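Local coordinates for protein 2-methyl-aconitate isomerase (Shewanella oneidensis, PDB 5K87) that catalyses the cis-trans isomerization of 2-methyl-aconitate by base-catalysed proton abstraction, a step of propionate breakdown through the 2-methylcitrate cycle, at residues 132-137 with 155-160. The protein carries 1 engineered substitution. Numbering follows the deposited sequence.
Sequences PRNGVC and PITDGA
Asn134 places its CG anti to the carbonyl carbon (chi1 -65°), on the side where its side-chain amide oxygen meets the turn at Asp158, while Ile156 holds CG1 beside its own backbone N (chi1 -55°), next to Cys137. The arrangement illustrates how the turn that follows a hairpin strand can be held by a side-chain and a backbone acceptor from just before its partner strand. Asn134 OD1 accepts a nearly straight bond from Asp158 N at 2.9 Å, the donor standing above the amide plane, and Arg133 O takes Gly159 N on an in-plane lone pair at 2.7 Å. Two successive amides of the type I' turn from Thr157 to Ala160 are thereby gripped. One water links Arg133 NE, Asn134 ND2 and Asp158 OD1; a second joins Asn134 OD1 to Asp158 OD1. The guanidinium of Arg133 lays one face over the turn, with Asp158 O 3.4 Å above its plane and offset toward the rim. Beside the turn, Gly135 and Ile156 form an antiparallel hydrogen-bonded pair, Gly135 N to Ile156 O at 3.0 Å and Ile156 N to Gly135 O at 2.8 Å. Ile156 is buried: its CG2 abuts Pro132 O at 3.3 Å, and its CG1 packs on Cys137 CB at 3.7 Å. An alanine here would probably leave a gap beside Cys137 CB and Pro132 where CG1, CG2 and CD1 had packed. The contact joins the start of strand 135-143 to the end of strand 148-157, whose Thr157 OG1 is hydrogen-bonded to Gln162 OE1, while Ile156 and Cys137 both rest on Ile121 of helix 113-122.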
ATOM      1  N   PRO A 132     -19.606  20.863 -20.887  1.00 19.01           N
ATOM      2  CA  PRO A 132     -19.282  22.171 -21.458  1.00 19.44           C
ATOM      3  C   PRO A 132     -17.812  22.232 -21.830  1.00 21.97           C
ATOM      4  O   PRO A 132     -17.023  21.378 -21.422  1.00 21.64           O
ATOM      5  CB  PRO A 132     -19.560  23.126 -20.300  1.00 19.78           C
ATOM      6  CG  PRO A 132     -19.268  22.307 -19.079  1.00 20.38           C
ATOM      7  CD  PRO A 132     -19.723  20.908 -19.418  1.00 20.46           C
ATOM      8  N   ARG A 133     -17.439  23.236 -22.610  1.00 19.06           N
ATOM      9  CA  ARG A 133     -16.041  23.457 -22.920  1.00 20.97           C
ATOM     10  C   ARG A 133     -15.311  23.886 -21.647  1.00 17.70           C
ATOM     11  O   ARG A 133     -14.169  23.501 -21.415  1.00 18.50           O
ATOM     12  CB  ARG A 133     -15.922  24.535 -23.998  1.00 23.04           C
ATOM     13  CG  ARG A 133     -14.515  24.783 -24.487  1.00 31.50           C
ATOM     14  CD  ARG A 133     -13.989  23.592 -25.254  1.00 34.72           C
ATOM     15  NE  ARG A 133     -12.566  23.723 -25.529  1.00 35.30           N
ATOM     16  CZ  ARG A 133     -11.811  22.743 -26.007  1.00 29.10           C
ATOM     17  NH1 ARG A 133     -12.350  21.557 -26.259  1.00 32.16           N
ATOM     18  NH2 ARG A 133     -10.520  22.945 -26.226  1.00 36.22           N
ATOM     19  N   ASN A 134     -15.994  24.687 -20.832  1.00 17.23           N
ATOM     20  CA  ASN A 134     -15.478  25.143 -19.546  1.00 16.71           C
ATOM     21  C   ASN A 134     -16.623  25.279 -18.563  1.00 17.08           C
ATOM     22  O   ASN A 134     -17.739  25.620 -18.954  1.00 20.03           O
ATOM     23  CB  ASN A 134     -14.789  26.508 -19.678  1.00 16.75           C
ATOM     24  CG  ASN A 134     -13.543  26.453 -20.536  1.00 18.26           C
ATOM     25  OD1 ASN A 134     -12.481  26.022 -20.089  1.00 17.41           O
ATOM     26  ND2 ASN A 134     -13.662  26.907 -21.777  1.00 18.81           N
ATOM     27  N   GLY A 135     -16.354  25.031 -17.290  1.00 17.19           N
ATOM     28  CA  GLY A 135     -17.377  25.219 -16.283  1.00 20.00           C
ATOM     29  C   GLY A 135     -17.505  24.005 -15.395  1.00 17.97           C
ATOM     30  O   GLY A 135     -16.502  23.510 -14.879  1.00 20.06           O
ATOM     31  N   VAL A 136     -18.732  23.530 -15.222  1.00 16.15           N
ATOM     32  CA  VAL A 136     -19.001  22.401 -14.345  1.00 16.76           C
ATOM     33  C   VAL A 136     -19.862  21.401 -15.093  1.00 16.45           C
ATOM     34  O   VAL A 136     -20.894  21.764 -15.657  1.00 19.35           O
ATOM     35  CB  VAL A 136     -19.727  22.855 -13.061  1.00 17.63           C
ATOM     36  CG1 VAL A 136     -20.057  21.651 -12.180  1.00 18.15           C
ATOM     37  CG2 VAL A 136     -18.868  23.853 -12.292  1.00 18.53           C
ATOM     38  N   CYS A 137     -19.422  20.145 -15.112  1.00 15.64           N
ATOM     39  CA  CYS A 137     -20.214  19.058 -15.661  1.00 16.33           C
ATOM     40  C   CYS A 137     -20.873  18.301 -14.514  1.00 15.73           C
ATOM     41  O   CYS A 137     -20.193  17.705 -13.674  1.00 15.93           O
ATOM     42  CB  CYS A 137     -19.337  18.106 -16.474  1.00 17.03           C
ATOM     43  SG  CYS A 137     -20.216  16.676 -17.120  1.00 18.96           S
ATOM     44  N   PRO A 155     -15.435  19.845 -12.262  1.00 12.23           N
ATOM     45  CA  PRO A 155     -15.000  21.029 -13.011  1.00 13.76           C
ATOM     46  C   PRO A 155     -14.330  20.657 -14.329  1.00 12.75           C
ATOM     47  O   PRO A 155     -13.607  19.652 -14.417  1.00 13.98           O
ATOM     48  CB  PRO A 155     -14.008  21.698 -12.063  1.00 17.21           C
ATOM     49  CG  PRO A 155     -13.463  20.568 -11.233  1.00 15.73           C
ATOM     50  CD  PRO A 155     -14.619  19.615 -11.055  1.00 14.57           C
ATOM     51  N   ILE A 156     -14.572  21.482 -15.345  1.00 14.05           N
ATOM     52  CA  ILE A 156     -14.080  21.269 -16.701  1.00 15.07           C
ATOM     53  C   ILE A 156     -13.267  22.475 -17.172  1.00 16.37           C
ATOM     54  O   ILE A 156     -13.686  23.621 -16.987  1.00 17.24           O
ATOM     55  CB  ILE A 156     -15.251  21.091 -17.691  1.00 16.09           C
ATOM     56  CG1 ILE A 156     -16.189  19.958 -17.247  1.00 15.80           C
ATOM     57  CG2 ILE A 156     -14.730  20.849 -19.102  1.00 17.67           C
ATOM     58  CD1 ILE A 156     -15.568  18.562 -17.268  1.00 16.97           C
ATOM     59  N   THR A 157     -12.110  22.216 -17.769  1.00 15.44           N
ATOM     60  CA  THR A 157     -11.297  23.254 -18.400  1.00 15.87           C
ATOM     61  C   THR A 157     -10.856  22.749 -19.765  1.00 17.66           C
ATOM     62  O   THR A 157     -10.311  21.651 -19.874  1.00 16.87           O
ATOM     63  CB  THR A 157     -10.061  23.579 -17.557  1.00 17.69           C
ATOM     64  OG1 THR A 157     -10.470  24.144 -16.304  1.00 16.92           O
ATOM     65  CG2 THR A 157      -9.149  24.562 -18.292  1.00 20.21           C
ATOM     66  N   ASP A 158     -11.115  23.533 -20.810  1.00 17.44           N
ATOM     67  CA  ASP A 158     -10.706  23.177 -22.172  1.00 18.72           C
ATOM     68  C   ASP A 158     -11.217  21.792 -22.567  1.00 18.36           C
ATOM     69  O   ASP A 158     -10.492  20.999 -23.173  1.00 20.76           O
ATOM     70  CB  ASP A 158      -9.182  23.264 -22.335  1.00 21.98           C
ATOM     71  CG  ASP A 158      -8.654  24.676 -22.140  1.00 26.24           C
ATOM     72  OD1 ASP A 158      -9.371  25.630 -22.507  1.00 26.21           O
ATOM     73  OD2 ASP A 158      -7.530  24.834 -21.614  1.00 26.63           O
ATOM     74  N   GLY A 159     -12.464  21.510 -22.210  1.00 19.60           N
ATOM     75  CA  GLY A 159     -13.112  20.267 -22.576  1.00 18.31           C
ATOM     76  C   GLY A 159     -12.617  19.025 -21.854  1.00 20.74           C
ATOM     77  O   GLY A 159     -12.990  17.916 -22.227  1.00 22.71           O
ATOM     78  N   ALA A 160     -11.774  19.193 -20.842  1.00 16.98           N
ATOM     79  CA  ALA A 160     -11.268  18.042 -20.097  1.00 17.39           C
ATOM     80  C   ALA A 160     -11.475  18.279 -18.615  1.00 17.19           C
ATOM     81  O   ALA A 160     -11.641  19.418 -18.181  1.00 16.05           O
ATOM     82  CB  ALA A 160      -9.798  17.810 -20.397  1.00 20.34           C
TER
HETATM   83  O   HOH W   1     -11.571  26.270 -23.910  1.00 27.33           O
HETATM   84  O   HOH W   2     -10.305  27.535 -20.765  1.00 44.72           O